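Local coordinates for cytoplasmic export protein 1 (Saccharomyces cerevisiae, PDB 3VWA) that takes part in nuclear tRNA export, binding tRNA and possibly passing aminoacylated tRNAs from export receptors at the nuclear pore to the translation machinery, at residues F126-L131 against I186-L191. Numbering follows the deposited sequence.
Sequences FVLGTL and IDSMGL
With its CG anti to the carbonyl carbon (chi1 -68°), Asp187 reaches from the first turn of helix 186-198 to the turn that follows strand 126-127, where its carboxylate accepts hydrogen bonds from two successive backbone N-H groups. Leu128 N donates to Asp187 OD2 at 2.9 Å (155°), and Gly129 N to Asp187 OD1 at 2.7 Å (158°). Both oxygens use syn lone pairs, so the forked grip fixes the carboxylate's rotation. A water extends it, accepting from Leu131 N at 2.8 Å and donating to Asp187 OD1 at 3.1 Å. In this kinase-like domain, which precedes the HEAT repeats, the pattern is consistent with the F-helix aspartate of protein kinases, which holds the backbone of the catalytic loop. With an alanine here, the Leu128 and Gly129 amides would probably lose their acceptor, and the turn would be less firmly tied to the helix. Beside the carboxylate, Val127 CG1 meets Ile186 CG2 at 3.6 Å, their side chains crossing nearly at right angles, with Phe163 of helix 160-174 touching both. Further along the helix, Leu131 lays CD1 against the backbone, 3.3 Å from Asp187 O, while its CB packs on the backbone of Gly190, which has no side chain.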
# COMPACT_ATOMS: atom_id res chain seq x y z
N PHE A 126 37.02 10.48 -0.58
CA PHE A 126 37.09 10.01 -1.97
C PHE A 126 36.61 11.11 -2.90
O PHE A 126 36.00 12.08 -2.45
CB PHE A 126 36.24 8.75 -2.19
CG PHE A 126 36.72 7.52 -1.44
CD1 PHE A 126 37.72 6.71 -1.96
CD2 PHE A 126 36.15 7.15 -0.23
CE1 PHE A 126 38.15 5.58 -1.30
CE2 PHE A 126 36.58 6.00 0.45
CZ PHE A 126 37.58 5.21 -0.09
N VAL A 127 36.95 10.99 -4.19
CA VAL A 127 36.30 11.78 -5.24
C VAL A 127 35.33 10.84 -5.91
O VAL A 127 35.65 9.65 -6.11
CB VAL A 127 37.26 12.26 -6.34
CG1 VAL A 127 36.58 13.33 -7.22
CG2 VAL A 127 38.54 12.80 -5.74
N LEU A 128 34.16 11.36 -6.26
CA LEU A 128 33.13 10.52 -6.88
C LEU A 128 33.15 10.83 -8.34
O LEU A 128 33.37 9.93 -9.14
CB LEU A 128 31.74 10.76 -6.27
CG LEU A 128 30.67 9.64 -6.28
CD1 LEU A 128 29.24 10.17 -6.28
CD2 LEU A 128 30.84 8.55 -7.35
N GLY A 129 32.91 12.09 -8.67
CA GLY A 129 33.15 12.62 -9.98
C GLY A 129 32.07 12.43 -11.01
O GLY A 129 32.06 13.11 -12.06
N THR A 130 31.13 11.53 -10.70
CA THR A 130 30.12 11.07 -11.65
C THR A 130 28.67 11.49 -11.28
O THR A 130 27.71 10.99 -11.87
CB THR A 130 30.12 9.53 -11.71
OG1 THR A 130 29.72 9.05 -10.40
CG2 THR A 130 31.58 8.93 -12.16
N LEU A 131 28.51 12.36 -10.28
CA LEU A 131 27.15 12.78 -9.82
C LEU A 131 26.25 13.29 -10.95
O LEU A 131 26.58 14.25 -11.63
CB LEU A 131 27.25 13.89 -8.78
CG LEU A 131 27.45 13.57 -7.30
CD1 LEU A 131 27.95 14.80 -6.59
CD2 LEU A 131 26.16 13.14 -6.63
N ILE A 186 34.97 19.02 -8.11
CA ILE A 186 34.06 18.33 -9.02
C ILE A 186 32.79 17.79 -8.31
O ILE A 186 31.69 17.91 -8.84
CB ILE A 186 34.75 17.26 -9.91
CG1 ILE A 186 33.86 16.93 -11.12
CG2 ILE A 186 35.13 16.00 -9.13
CD1 ILE A 186 34.48 15.96 -12.11
N ASP A 187 32.92 17.25 -7.11
CA ASP A 187 31.73 16.72 -6.42
C ASP A 187 30.73 17.80 -5.97
O ASP A 187 29.53 17.65 -6.21
CB ASP A 187 32.12 15.79 -5.29
CG ASP A 187 32.75 14.49 -5.81
OD1 ASP A 187 32.44 14.07 -6.96
OD2 ASP A 187 33.55 13.90 -5.04
N SER A 188 31.22 18.88 -5.33
CA SER A 188 30.40 20.05 -5.02
C SER A 188 29.65 20.58 -6.22
O SER A 188 28.47 20.97 -6.11
CB SER A 188 31.27 21.18 -4.48
OG SER A 188 31.46 21.01 -3.12
N MSE A 189 30.32 20.61 -7.37
CA MSE A 189 29.70 21.18 -8.58
C MSE A 189 28.69 20.23 -9.12
O MSE A 189 27.64 20.67 -9.61
CB MSE A 189 30.75 21.53 -9.62
CG MSE A 189 31.40 22.87 -9.25
SE MSE A 189 32.82 23.38 -10.56
CE MSE A 189 34.35 23.14 -9.36
N GLY A 190 28.99 18.93 -9.03
CA GLY A 190 28.04 17.91 -9.50
C GLY A 190 26.82 17.79 -8.59
O GLY A 190 25.71 17.53 -9.05
N LEU A 191 27.03 18.02 -7.29
CA LEU A 191 25.93 18.03 -6.32
C LEU A 191 24.96 19.18 -6.61
O LEU A 191 23.75 18.97 -6.60
CB LEU A 191 26.45 18.10 -4.85
CG LEU A 191 25.35 18.09 -3.76
CD1 LEU A 191 24.36 16.94 -3.93
CD2 LEU A 191 25.87 18.12 -2.33
O HOH W 1 33.15 12.30 -2.91
O HOH W 2 30.27 14.28 -9.23